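Local coordinates for protein erythrocyte binding antigen 140 (Plasmodium falciparum, PDB 4GF2) that probably binds a host receptor on the erythrocyte surface, with glycophorin C and sialic acid as the likely targets, through two tandem Duffy-binding-like domains during invasion, at residues A13-R18 with I41-N47; V34-K40 with D105-G109; F48-L53 with R114-I119. The protein carries 3 engineered substitutions. All blocks are in the same frame, centred on the assembly; numbering follows the deposited sequence.

Contact 1. Residues A13-R18 with I41-N47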
ATOM      1  N   ALA A  13      12.074  31.521 -30.788  1.00 65.25           N
ATOM      2  CA  ALA A  13      10.644  31.755 -30.941  1.00 65.65           C
ATOM      3  C   ALA A  13       9.869  30.539 -30.432  1.00 63.25           C
ATOM      4  O   ALA A  13       8.843  30.675 -29.769  1.00 64.53           O
ATOM      5  CB  ALA A  13      10.303  32.041 -32.393  1.00 66.03           C
ATOM      6  N   CYS A  14      10.374  29.349 -30.739  1.00 59.83           N
ATOM      7  CA  CYS A  14       9.753  28.115 -30.272  1.00 56.01           C
ATOM      8  C   CYS A  14      10.317  27.717 -28.914  1.00 52.29           C
ATOM      9  O   CYS A  14       9.598  27.206 -28.057  1.00 49.81           O
ATOM     10  CB  CYS A  14       9.968  26.989 -31.283  1.00 54.92           C
ATOM     11  SG  CYS A  14       9.140  27.252 -32.869  1.00 48.31           S
ATOM     12  N   GLY A  15      11.611  27.952 -28.724  1.00 51.20           N
ATOM     13  CA  GLY A  15      12.245  27.713 -27.443  1.00 50.76           C
ATOM     14  C   GLY A  15      12.764  26.300 -27.261  1.00 49.18           C
ATOM     15  O   GLY A  15      12.372  25.381 -27.976  1.00 46.44           O
ATOM     16  N   ILE A  16      13.660  26.136 -26.294  1.00 52.58           N
ATOM     17  CA  ILE A  16      14.209  24.830 -25.956  1.00 53.95           C
ATOM     18  C   ILE A  16      13.085  23.872 -25.580  1.00 50.09           C
ATOM     19  O   ILE A  16      12.085  24.278 -24.994  1.00 49.79           O
ATOM     20  CB  ILE A  16      15.197  24.919 -24.777  1.00 61.48           C
ATOM     21  CG1 ILE A  16      16.257  25.990 -25.042  1.00 71.87           C
ATOM     22  CG2 ILE A  16      15.859  23.570 -24.530  1.00 57.74           C
ATOM     23  CD1 ILE A  16      16.157  27.191 -24.115  1.00 80.39           C
ATOM     24  N   LYS A  17      13.258  22.599 -25.915  1.00 46.73           N
ATOM     25  CA  LYS A  17      12.250  21.589 -25.622  1.00 44.50           C
ATOM     26  C   LYS A  17      12.569  20.843 -24.334  1.00 44.48           C
ATOM     27  O   LYS A  17      13.733  20.690 -23.961  1.00 43.78           O
ATOM     28  CB  LYS A  17      12.145  20.600 -26.782  1.00 43.09           C
ATOM     29  CG  LYS A  17      11.657  21.232 -28.075  1.00 43.85           C
ATOM     30  CD  LYS A  17      11.611  20.232 -29.215  1.00 44.37           C
ATOM     31  CE  LYS A  17      11.074  20.865 -30.488  1.00 45.73           C
ATOM     32  NZ  LYS A  17       9.664  21.332 -30.358  1.00 47.09           N
ATOM     33  N   ARG A  18      11.527  20.394 -23.646  1.00 45.19           N
ATOM     34  CA  ARG A  18      11.703  19.535 -22.486  1.00 47.18           C
ATOM     35  C   ARG A  18      12.180  18.179 -22.979  1.00 45.55           C
ATOM     36  O   ARG A  18      11.720  17.691 -24.019  1.00 43.42           O
ATOM     37  CB  ARG A  18      10.390  19.401 -21.712  1.00 48.17           C
ATOM     38  CG  ARG A  18       9.896  20.711 -21.113  1.00 50.85           C
ATOM     39  CD  ARG A  18       8.581  20.538 -20.357  1.00 52.77           C
ATOM     40  NE  ARG A  18       7.428  20.496 -21.255  1.00 51.75           N
ATOM     41  CZ  ARG A  18       6.783  21.568 -21.708  1.00 54.14           C
ATOM     42  NH1 ARG A  18       7.165  22.789 -21.358  1.00 56.01           N
ATOM     43  NH2 ARG A  18       5.747  21.422 -22.519  1.00 54.83           N
ATOM     44  N   ILE A  41       2.815  19.120 -28.052  1.00 42.91           N
ATOM     45  CA  ILE A  41       2.581  20.366 -27.332  1.00 46.00           C
ATOM     46  C   ILE A  41       3.645  21.408 -27.676  1.00 46.89           C
ATOM     47  O   ILE A  41       3.344  22.596 -27.788  1.00 47.19           O
ATOM     48  CB  ILE A  41       2.541  20.130 -25.809  1.00 47.08           C
ATOM     49  CG1 ILE A  41       1.266  19.373 -25.438  1.00 50.02           C
ATOM     50  CG2 ILE A  41       2.593  21.450 -25.043  1.00 46.69           C
ATOM     51  CD1 ILE A  41       1.253  18.866 -24.027  1.00 52.27           C
ATOM     52  N   GLN A  42       4.882  20.956 -27.863  1.00 46.12           N
ATOM     53  CA  GLN A  42       5.997  21.869 -28.101  1.00 44.80           C
ATOM     54  C   GLN A  42       6.392  21.974 -29.570  1.00 42.31           C
ATOM     55  O   GLN A  42       7.423  22.566 -29.898  1.00 43.38           O
ATOM     56  CB  GLN A  42       7.211  21.445 -27.278  1.00 44.47           C
ATOM     57  CG  GLN A  42       7.006  21.574 -25.779  1.00 47.46           C
ATOM     58  CD  GLN A  42       8.315  21.655 -25.023  1.00 50.63           C
ATOM     59  OE1 GLN A  42       9.049  20.672 -24.916  1.00 48.67           O
ATOM     60  NE2 GLN A  42       8.619  22.834 -24.500  1.00 55.22           N
ATOM     61  N   LEU A  43       5.578  21.403 -30.450  1.00 40.25           N
ATOM     62  CA  LEU A  43       5.824  21.495 -31.883  1.00 41.62           C
ATOM     63  C   LEU A  43       6.127  22.941 -32.256  1.00 44.97           C
ATOM     64  O   LEU A  43       5.449  23.860 -31.801  1.00 47.41           O
ATOM     65  CB  LEU A  43       4.609  20.995 -32.661  1.00 42.84           C
ATOM     66  CG  LEU A  43       4.822  20.792 -34.164  1.00 44.93           C
ATOM     67  CD1 LEU A  43       5.722  19.587 -34.437  1.00 43.49           C
ATOM     68  CD2 LEU A  43       3.485  20.647 -34.888  1.00 48.74           C
ATOM     69  N   CYS A  44       7.151  23.141 -33.078  1.00 45.39           N
ATOM     70  CA  CYS A  44       7.615  24.486 -33.402  1.00 45.02           C
ATOM     71  C   CYS A  44       6.667  25.193 -34.368  1.00 43.69           C
ATOM     72  O   CYS A  44       6.684  24.930 -35.565  1.00 41.55           O
ATOM     73  CB  CYS A  44       9.017  24.430 -34.003  1.00 44.66           C
ATOM     74  SG  CYS A  44       9.684  26.048 -34.420  1.00 56.84           S
ATOM     75  N   ILE A  45       5.850  26.098 -33.838  1.00 45.82           N
ATOM     76  CA  ILE A  45       4.858  26.800 -34.647  1.00 48.91           C
ATOM     77  C   ILE A  45       4.814  28.309 -34.394  1.00 52.39           C
ATOM     78  O   ILE A  45       4.151  29.044 -35.121  1.00 54.66           O
ATOM     79  CB  ILE A  45       3.458  26.222 -34.389  1.00 49.46           C
ATOM     80  CG1 ILE A  45       3.056  26.453 -32.930  1.00 49.49           C
ATOM     81  CG2 ILE A  45       3.442  24.742 -34.718  1.00 48.51           C
ATOM     82  CD1 ILE A  45       1.695  25.908 -32.578  1.00 48.97           C
ATOM     83  N   ALA A  46       5.525  28.766 -33.367  1.00 52.48           N
ATOM     84  CA  ALA A  46       5.507  30.174 -32.984  1.00 54.40           C
ATOM     85  C   ALA A  46       5.777  31.096 -34.168  1.00 56.80           C
ATOM     86  O   ALA A  46       5.185  32.169 -34.274  1.00 61.36           O
ATOM     87  CB  ALA A  46       6.530  30.428 -31.887  1.00 53.16           C
ATOM     88  N   ASN A  47       6.672  30.682 -35.058  1.00 54.12           N
ATOM     89  CA  ASN A  47       7.083  31.541 -36.164  1.00 56.72           C
ATOM     90  C   ASN A  47       5.920  31.977 -37.044  1.00 59.72           C
ATOM     91  O   ASN A  47       5.945  33.066 -37.613  1.00 64.37           O
ATOM     92  CB  ASN A  47       8.163  30.862 -37.003  1.00 55.41           C
ATOM     93  CG  ASN A  47       9.447  30.666 -36.230  1.00 55.68           C
ATOM     94  OD1 ASN A  47      10.169  31.628 -35.958  1.00 57.95           O
ATOM     95  ND2 ASN A  47       9.738  29.423 -35.862  1.00 53.98           N
TER
HETATM   96  O   HOH W   1       7.425  25.207 -29.365  1.00 60.15           O
HETATM   97  O   HOH W   2       9.289  17.924 -25.451  1.00 40.32           O
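A disulfide-anchored loop contact joins the end of helix 4-14 to the turn between the short helices 38-41 and 46-49, in the N-terminal part of the first of two Duffy-binding-like (DBL) domains, cysteine-rich helical modules. The bond runs from Cys-14 SG to Cys-44 SG (2.0 Å, chi3 71°), between the backbones at their closest approach, with the Cys-14 CA 5.2 Å from the Cys-44 CA. Just past Cys-14 the helix stops: Gly-15, at phi 88° and psi 162°, has a backbone that would jam a CB against the preceding carbonyl, so the chain can swing off along 41-47. On the helix side of the disulfide, Ala-13 CB packs on Ala-46 CB at 4.1 Å, and Cys-14 SG lies 4.2 Å from the same Ala-46 CB. At the far end Gln-42, the first residue to leave helical angles after helix 38-41, turns its side chain onto Lys-17 and Arg-18, and its amide NE2 lies over one face of the Arg-18 guanidinium. The charges are settled elsewhere: Lys-17 pairs with Glu-70 of helix 56-78, which also accepts the Cys-44 backbone N, and Arg-18 pairs with Asp-38. Lys-17 NZ is 2.6 Å from Gln-42 O, but at a poor angle for a hydrogen bond. Gln-42 OE1 serves the loop twice: it accepts from Arg-18 N (2.8 Å) and from water 2 (2.8 Å), which also donates to Arg-18 O (2.8 Å).

Contact 2. Residues V34-K40 with D105-G109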
ATOM      1  N   VAL A  34      -8.606  13.358 -24.175  1.00 60.26           N
ATOM      2  CA  VAL A  34      -7.561  12.988 -25.124  1.00 56.50           C
ATOM      3  C   VAL A  34      -6.196  13.040 -24.445  1.00 54.15           C
ATOM      4  O   VAL A  34      -6.005  13.779 -23.481  1.00 54.61           O
ATOM      5  CB  VAL A  34      -7.533  13.925 -26.354  1.00 55.18           C
ATOM      6  CG1 VAL A  34      -8.773  13.730 -27.210  1.00 58.35           C
ATOM      7  CG2 VAL A  34      -7.395  15.380 -25.922  1.00 55.86           C
ATOM      8  N   CYS A  35      -5.256  12.247 -24.957  1.00 52.04           N
ATOM      9  CA  CYS A  35      -3.893  12.227 -24.444  1.00 52.05           C
ATOM     10  C   CYS A  35      -2.929  12.696 -25.522  1.00 48.22           C
ATOM     11  O   CYS A  35      -2.755  12.035 -26.546  1.00 45.90           O
ATOM     12  CB  CYS A  35      -3.506  10.818 -23.991  1.00 54.99           C
ATOM     13  SG  CYS A  35      -4.444  10.210 -22.575  1.00 85.16           S
ATOM     14  N   VAL A  36      -2.296  13.837 -25.277  1.00 47.91           N
ATOM     15  CA  VAL A  36      -1.390  14.442 -26.238  1.00 46.72           C
ATOM     16  C   VAL A  36       0.061  14.289 -25.785  1.00 46.87           C
ATOM     17  O   VAL A  36       0.368  14.450 -24.606  1.00 49.19           O
ATOM     18  CB  VAL A  36      -1.704  15.935 -26.406  1.00 46.70           C
ATOM     19  CG1 VAL A  36      -0.810  16.553 -27.465  1.00 46.30           C
ATOM     20  CG2 VAL A  36      -3.168  16.124 -26.766  1.00 46.34           C
ATOM     21  N   PRO A  37       0.963  13.972 -26.723  1.00 44.48           N
ATOM     22  CA  PRO A  37       2.379  13.880 -26.360  1.00 42.85           C
ATOM     23  C   PRO A  37       3.003  15.263 -26.208  1.00 41.43           C
ATOM     24  O   PRO A  37       2.660  16.183 -26.950  1.00 39.99           O
ATOM     25  CB  PRO A  37       2.993  13.137 -27.549  1.00 40.89           C
ATOM     26  CG  PRO A  37       2.117  13.482 -28.700  1.00 39.91           C
ATOM     27  CD  PRO A  37       0.730  13.654 -28.143  1.00 42.59           C
ATOM     28  N   ASP A  38       3.908  15.410 -25.250  1.00 42.60           N
ATOM     29  CA  ASP A  38       4.554  16.694 -25.023  1.00 44.73           C
ATOM     30  C   ASP A  38       5.277  17.145 -26.294  1.00 40.25           C
ATOM     31  O   ASP A  38       5.417  18.341 -26.555  1.00 38.62           O
ATOM     32  CB  ASP A  38       5.529  16.594 -23.851  1.00 51.02           C
ATOM     33  CG  ASP A  38       5.771  17.930 -23.181  1.00 56.23           C
ATOM     34  OD1 ASP A  38       4.881  18.800 -23.260  1.00 57.34           O
ATOM     35  OD2 ASP A  38       6.847  18.110 -22.570  1.00 59.02           O
ATOM     36  N   ARG A  39       5.724  16.182 -27.092  1.00 38.79           N
ATOM     37  CA  ARG A  39       6.388  16.505 -28.346  1.00 37.12           C
ATOM     38  C   ARG A  39       5.466  17.345 -29.225  1.00 37.88           C
ATOM     39  O   ARG A  39       5.908  18.290 -29.875  1.00 39.32           O
ATOM     40  CB  ARG A  39       6.811  15.237 -29.089  1.00 35.45           C
ATOM     41  CG  ARG A  39       7.498  15.521 -30.429  1.00 34.91           C
ATOM     42  CD  ARG A  39       7.535  14.294 -31.324  1.00 36.32           C
ATOM     43  NE  ARG A  39       6.241  13.621 -31.365  1.00 36.79           N
ATOM     44  CZ  ARG A  39       5.179  14.059 -32.033  1.00 35.61           C
ATOM     45  NH1 ARG A  39       5.235  15.181 -32.736  1.00 36.11           N
ATOM     46  NH2 ARG A  39       4.052  13.365 -31.993  1.00 34.75           N
ATOM     47  N   LYS A  40       4.182  16.996 -29.238  1.00 37.63           N
ATOM     48  CA  LYS A  40       3.191  17.736 -30.013  1.00 38.61           C
ATOM     49  C   LYS A  40       2.898  19.093 -29.374  1.00 42.80           C
ATOM     50  O   LYS A  40       2.748  20.096 -30.066  1.00 45.63           O
ATOM     51  CB  LYS A  40       1.897  16.928 -30.137  1.00 39.10           C
ATOM     52  CG  LYS A  40       0.754  17.681 -30.809  1.00 42.15           C
ATOM     53  CD  LYS A  40       1.126  18.089 -32.230  1.00 43.70           C
ATOM     54  CE  LYS A  40      -0.076  18.617 -33.006  1.00 48.06           C
ATOM     55  NZ  LYS A  40      -0.593  19.902 -32.460  1.00 51.75           N
ATOM     56  N   ASP A 105      -6.469  16.717 -35.760  1.00 58.71           N
ATOM     57  CA  ASP A 105      -5.641  16.953 -34.586  1.00 55.14           C
ATOM     58  C   ASP A 105      -6.456  16.863 -33.300  1.00 54.21           C
ATOM     59  O   ASP A 105      -7.486  17.522 -33.159  1.00 57.29           O
ATOM     60  CB  ASP A 105      -4.994  18.332 -34.686  1.00 55.44           C
ATOM     61  CG  ASP A 105      -3.858  18.514 -33.703  1.00 54.60           C
ATOM     62  OD1 ASP A 105      -3.679  17.636 -32.832  1.00 56.98           O
ATOM     63  OD2 ASP A 105      -3.147  19.538 -33.800  1.00 52.43           O
ATOM     64  N   MET A 106      -5.989  16.042 -32.365  1.00 50.76           N
ATOM     65  CA  MET A 106      -6.636  15.911 -31.062  1.00 53.03           C
ATOM     66  C   MET A 106      -6.111  16.956 -30.076  1.00 52.35           C
ATOM     67  O   MET A 106      -6.777  17.281 -29.093  1.00 54.37           O
ATOM     68  CB  MET A 106      -6.412  14.506 -30.502  1.00 54.59           C
ATOM     69  CG  MET A 106      -7.184  13.423 -31.235  1.00 56.83           C
ATOM     70  SD  MET A 106      -6.592  11.760 -30.863  1.00 54.06           S
ATOM     71  CE  MET A 106      -5.058  11.734 -31.783  1.00 51.82           C
ATOM     72  N   ASP A 107      -4.916  17.475 -30.350  1.00 52.09           N
ATOM     73  CA  ASP A 107      -4.308  18.518 -29.526  1.00 54.57           C
ATOM     74  C   ASP A 107      -5.066  19.833 -29.699  1.00 62.23           C
ATOM     75  O   ASP A 107      -5.502  20.163 -30.800  1.00 66.00           O
ATOM     76  CB  ASP A 107      -2.834  18.680 -29.912  1.00 49.31           C
ATOM     77  CG  ASP A 107      -2.139  19.796 -29.151  1.00 47.69           C
ATOM     78  OD1 ASP A 107      -2.501  20.063 -27.984  1.00 49.06           O
ATOM     79  OD2 ASP A 107      -1.214  20.402 -29.734  1.00 44.86           O
ATOM     80  N   PHE A 108      -5.226  20.580 -28.610  1.00 63.74           N
ATOM     81  CA  PHE A 108      -6.047  21.788 -28.631  1.00 63.58           C
ATOM     82  C   PHE A 108      -5.556  22.833 -27.632  1.00 66.30           C
ATOM     83  O   PHE A 108      -4.618  22.596 -26.874  1.00 67.31           O
ATOM     84  CB  PHE A 108      -7.493  21.429 -28.300  1.00 63.54           C
ATOM     85  CG  PHE A 108      -7.711  21.088 -26.853  1.00 63.63           C
ATOM     86  CD1 PHE A 108      -7.416  19.823 -26.371  1.00 65.66           C
ATOM     87  CD2 PHE A 108      -8.201  22.037 -25.971  1.00 65.74           C
ATOM     88  CE1 PHE A 108      -7.615  19.509 -25.038  1.00 69.74           C
ATOM     89  CE2 PHE A 108      -8.402  21.730 -24.639  1.00 70.42           C
ATOM     90  CZ  PHE A 108      -8.108  20.466 -24.171  1.00 71.39           C
ATOM     91  N   GLY A 109      -6.213  23.989 -27.631  1.00 66.33           N
ATOM     92  CA  GLY A 109      -5.866  25.073 -26.731  1.00 66.19           C
ATOM     93  C   GLY A 109      -4.522  25.704 -27.037  1.00 60.73           C
ATOM     94  O   GLY A 109      -3.802  25.258 -27.930  1.00 57.03           O
TER
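Lys-40, on the short helix 38-41, reaches the loop 105-109 and bridges two aspartates, forming a salt bridge to each. Its NZ donates to Asp-105 OD2 (2.9 Å) and to Asp-107 OD2 (2.8 Å), forming a salt-bridge network. The loop is held in shape to present both acids: Asp-105 OD1 accepts the backbone N of Asp-107 at 2.8 Å, so the two carboxylates converge on one ammonium group. The acids have further partners. Asp-105 OD1 also accepts from Gln-175 NE2, whose own OE1 takes the backbone N of Met-106; Asp-107 OD2 is shared with Thr-112 OG1, and Asp-107 OD1 makes a long, weak ion pair with Arg-26. Trp-179 of helix 175-202 touches the side chains of Val-36, Lys-40 and Met-106.

Beside the charged group the contact turns apolar. Val-34 and Val-36 point their CA-to-CB bonds toward the loop: Val-34 CG1 meets Met-106 CB at 4.1 Å, Val-34 CG2 touches the edge of the Phe-108 ring at CE1 (4.2 Å), and Val-36 CG1 lies 3.8 Å from Asp-107 CB. Between them Cys-35 points away and is disulfide-bonded to Cys-25 on the partner strand. Pro-37 occupies the N-cap position, so the strand passes directly into the helix that carries Lys-40. The whole is an Asx turn locked by a lysine-centred salt-bridge network, resting on the two-stranded antiparallel hairpin, 23-27 with 33-37, of the first Duffy-binding-like domain.

Contact 3. Residues F48-L53 with R114-I119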
ATOM      1  N   PHE A  48       4.900  31.132 -37.145  1.00 57.67           N
ATOM      2  CA  PHE A  48       3.697  31.486 -37.889  1.00 61.04           C
ATOM      3  C   PHE A  48       3.064  32.766 -37.338  1.00 67.32           C
ATOM      4  O   PHE A  48       2.500  33.561 -38.089  1.00 72.94           O
ATOM      5  CB  PHE A  48       2.677  30.348 -37.836  1.00 58.18           C
ATOM      6  CG  PHE A  48       3.014  29.190 -38.725  1.00 54.87           C
ATOM      7  CD1 PHE A  48       3.014  29.335 -40.103  1.00 56.30           C
ATOM      8  CD2 PHE A  48       3.318  27.949 -38.186  1.00 50.85           C
ATOM      9  CE1 PHE A  48       3.319  28.270 -40.929  1.00 54.14           C
ATOM     10  CE2 PHE A  48       3.623  26.881 -39.006  1.00 48.42           C
ATOM     11  CZ  PHE A  48       3.622  27.040 -40.381  1.00 50.10           C
ATOM     12  N   LEU A  49       3.161  32.959 -36.027  1.00 66.45           N
ATOM     13  CA  LEU A  49       2.538  34.107 -35.371  1.00 69.73           C
ATOM     14  C   LEU A  49       3.375  35.375 -35.479  1.00 72.27           C
ATOM     15  O   LEU A  49       2.887  36.469 -35.206  1.00 77.01           O
ATOM     16  CB  LEU A  49       2.277  33.792 -33.899  1.00 69.45           C
ATOM     17  CG  LEU A  49       1.270  32.672 -33.646  1.00 67.68           C
ATOM     18  CD1 LEU A  49       1.334  32.210 -32.199  1.00 68.62           C
ATOM     19  CD2 LEU A  49      -0.136  33.133 -34.000  1.00 69.13           C
ATOM     20  N   ASN A  50       4.636  35.234 -35.874  1.00 69.37           N
ATOM     21  CA  ASN A  50       5.517  36.387 -36.009  1.00 71.78           C
ATOM     22  C   ASN A  50       5.544  36.939 -37.429  1.00 72.12           C
ATOM     23  O   ASN A  50       6.305  37.857 -37.730  1.00 75.01           O
ATOM     24  CB  ASN A  50       6.934  36.021 -35.575  1.00 71.03           C
ATOM     25  CG  ASN A  50       7.007  35.612 -34.120  1.00 69.97           C
ATOM     26  OD1 ASN A  50       6.265  36.121 -33.281  1.00 71.48           O
ATOM     27  ND2 ASN A  50       7.902  34.682 -33.815  1.00 66.95           N
ATOM     28  N   SER A  51       4.713  36.377 -38.301  1.00 69.77           N
ATOM     29  CA  SER A  51       4.662  36.817 -39.688  1.00 73.30           C
ATOM     30  C   SER A  51       3.247  37.225 -40.078  1.00 76.98           C
ATOM     31  O   SER A  51       2.268  36.656 -39.595  1.00 74.94           O
ATOM     32  CB  SER A  51       5.160  35.708 -40.616  1.00 71.57           C
ATOM     33  OG  SER A  51       5.035  36.086 -41.977  1.00 75.93           O
ATOM     34  N   ARG A  52       3.145  38.219 -40.952  1.00 83.68           N
ATOM     35  CA  ARG A  52       1.851  38.642 -41.470  1.00 89.70           C
ATOM     36  C   ARG A  52       1.326  37.641 -42.497  1.00 84.87           C
ATOM     37  O   ARG A  52       0.159  37.697 -42.886  1.00 84.81           O
ATOM     38  CB  ARG A  52       1.964  40.028 -42.103  1.00102.25           C
ATOM     39  CG  ARG A  52       2.414  41.111 -41.137  1.00111.95           C
ATOM     40  CD  ARG A  52       2.656  42.431 -41.854  1.00125.52           C
ATOM     41  NE  ARG A  52       3.110  43.476 -40.938  1.00135.41           N
ATOM     42  CZ  ARG A  52       4.362  43.609 -40.506  1.00139.84           C
ATOM     43  NH1 ARG A  52       5.306  42.761 -40.897  1.00138.47           N
ATOM     44  NH2 ARG A  52       4.673  44.593 -39.674  1.00144.53           N
ATOM     45  N   LEU A  53       2.190  36.723 -42.927  1.00 81.17           N
ATOM     46  CA  LEU A  53       1.815  35.720 -43.918  1.00 79.04           C
ATOM     47  C   LEU A  53       1.141  36.401 -45.105  1.00 85.26           C
ATOM     48  O   LEU A  53       0.080  35.979 -45.569  1.00 83.27           O
ATOM     49  CB  LEU A  53       0.891  34.676 -43.290  1.00 74.63           C
ATOM     50  CG  LEU A  53       1.464  33.965 -42.061  1.00 70.65           C
ATOM     51  CD1 LEU A  53       0.456  32.993 -41.475  1.00 66.52           C
ATOM     52  CD2 LEU A  53       2.755  33.240 -42.413  1.00 70.00           C
ATOM     53  N   ARG A 114      -4.340  28.824 -31.601  1.00 61.01           N
ATOM     54  CA  ARG A 114      -4.013  30.183 -32.002  1.00 62.40           C
ATOM     55  C   ARG A 114      -3.439  30.180 -33.426  1.00 62.03           C
ATOM     56  O   ARG A 114      -3.860  30.960 -34.277  1.00 65.73           O
ATOM     57  CB  ARG A 114      -3.013  30.776 -31.009  1.00 62.46           C
ATOM     58  CG  ARG A 114      -3.012  32.289 -30.921  1.00 69.97           C
ATOM     59  CD  ARG A 114      -2.254  32.753 -29.679  1.00 77.81           C
ATOM     60  NE  ARG A 114      -3.102  32.785 -28.484  1.00 88.90           N
ATOM     61  CZ  ARG A 114      -2.719  32.416 -27.262  1.00 95.79           C
ATOM     62  NH1 ARG A 114      -1.491  31.965 -27.031  1.00 95.78           N
ATOM     63  NH2 ARG A 114      -3.576  32.492 -26.255  1.00100.96           N
ATOM     64  N   VAL A 115      -2.486  29.288 -33.682  1.00 59.00           N
ATOM     65  CA  VAL A 115      -1.858  29.189 -34.999  1.00 58.83           C
ATOM     66  C   VAL A 115      -2.802  28.566 -36.024  1.00 60.01           C
ATOM     67  O   VAL A 115      -2.894  29.032 -37.160  1.00 62.11           O
ATOM     68  CB  VAL A 115      -0.570  28.347 -34.949  1.00 56.38           C
ATOM     69  CG1 VAL A 115      -0.003  28.160 -36.348  1.00 55.22           C
ATOM     70  CG2 VAL A 115       0.454  29.002 -34.046  1.00 56.25           C
ATOM     71  N   LYS A 116      -3.490  27.504 -35.620  1.00 60.30           N
ATOM     72  CA  LYS A 116      -4.464  26.846 -36.483  1.00 62.20           C
ATOM     73  C   LYS A 116      -5.504  27.845 -37.002  1.00 63.56           C
ATOM     74  O   LYS A 116      -5.737  27.946 -38.208  1.00 66.02           O
ATOM     75  CB  LYS A 116      -5.155  25.715 -35.721  1.00 67.52           C
ATOM     76  CG  LYS A 116      -6.338  25.102 -36.453  1.00 74.98           C
ATOM     77  CD  LYS A 116      -7.380  24.576 -35.477  1.00 82.69           C
ATOM     78  CE  LYS A 116      -8.708  24.312 -36.171  1.00 88.18           C
ATOM     79  NZ  LYS A 116      -9.747  23.825 -35.225  1.00 91.56           N
ATOM     80  N   GLY A 117      -6.132  28.578 -36.087  1.00 62.77           N
ATOM     81  CA  GLY A 117      -7.133  29.566 -36.453  1.00 63.75           C
ATOM     82  C   GLY A 117      -6.578  30.654 -37.355  1.00 63.14           C
ATOM     83  O   GLY A 117      -7.252  31.123 -38.273  1.00 66.52           O
ATOM     84  N   TYR A 118      -5.345  31.061 -37.086  1.00 61.04           N
ATOM     85  CA  TYR A 118      -4.682  32.080 -37.887  1.00 62.99           C
ATOM     86  C   TYR A 118      -4.405  31.567 -39.299  1.00 62.64           C
ATOM     87  O   TYR A 118      -4.667  32.260 -40.283  1.00 66.69           O
ATOM     88  CB  TYR A 118      -3.374  32.497 -37.213  1.00 61.48           C
ATOM     89  CG  TYR A 118      -2.675  33.660 -37.876  1.00 62.22           C
ATOM     90  CD1 TYR A 118      -3.362  34.830 -38.178  1.00 66.47           C
ATOM     91  CD2 TYR A 118      -1.323  33.598 -38.181  1.00 59.17           C
ATOM     92  CE1 TYR A 118      -2.722  35.900 -38.779  1.00 68.54           C
ATOM     93  CE2 TYR A 118      -0.675  34.661 -38.782  1.00 60.98           C
ATOM     94  CZ  TYR A 118      -1.379  35.809 -39.078  1.00 66.66           C
ATOM     95  OH  TYR A 118      -0.733  36.867 -39.672  1.00 70.59           O
ATOM     96  N   ILE A 119      -3.872  30.353 -39.394  1.00 58.06           N
ATOM     97  CA  ILE A 119      -3.580  29.753 -40.690  1.00 55.47           C
ATOM     98  C   ILE A 119      -4.857  29.635 -41.517  1.00 58.16           C
ATOM     99  O   ILE A 119      -4.849  29.899 -42.718  1.00 59.85           O
ATOM    100  CB  ILE A 119      -2.902  28.374 -40.539  1.00 51.36           C
ATOM    101  CG1 ILE A 119      -1.449  28.556 -40.093  1.00 51.59           C
ATOM    102  CG2 ILE A 119      -2.945  27.606 -41.846  1.00 48.29           C
ATOM    103  CD1 ILE A 119      -0.725  27.258 -39.752  1.00 49.95           C
TER
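A tyrosine ring reaches from a helix into a tight turn and ends on a backbone carbonyl: Tyr-118 OH donates to Ser-51 O at 3.0 Å. The edge of the same ring passes the Phe-48 carbonyl, with Tyr-118 CE2 3.4 Å from Phe-48 O. Tyr-118 thus spans the bend that follows helix 46-49. Leu-53 CD1 presses on Tyr-118 CE2 at 3.4 Å, and Leu-49 CD2 lies 4.4 Å from Tyr-118 CD2. The turn is braced from within, since Ser-51 OG accepts the backbone N of Leu-53 (3.1 Å) in an ST turn. One turn of helix 110-127 earlier, Val-115 fits between Phe-48 and Leu-49, with CG1 3.8 Å from Phe-48 CB and CG2 3.8 Å from Leu-49 CG. Ile-119 completes the apolar patch through a CH-pi contact: its CD1 stands 4.1 Å from the centroid of the Phe-48 ring, 3° off the normal. Phe-63 of helix 56-78 meets that same ring edge-to-face. The interface is therefore mainly apolar, and helix 110-127 adds polar tethers to main-chain oxygens of the turn, Ser-51 O through Tyr-118 and Leu-53 O through Tyr-126.

All three contacts lie at the N-terminal end of the chain, within the first Duffy-binding-like domain. The centre of contact 1 is about 14 Å from those of contacts 2 and 3, which are about 19 Å apart and do not touch. Contact 1 meets contact 2 through the salt bridge Arg-18 NE to Asp-38 OD2 (2.8 Å) and packing of Ile-41 CG1 on Val-36 CG1 (4.0 Å). It meets contact 3 where Ile-45 CD1 packs on Val-115 CG2 (3.6 Å). Segments 34-40, 41-47 and 48-53 follow one another along the chain. Glycerol, probably from the crystallisation liquor, is bound about 3 Å from the side chains of Ile-45 and Val-115, and the Lys-40 side chain is about 5 Å from a glycerol.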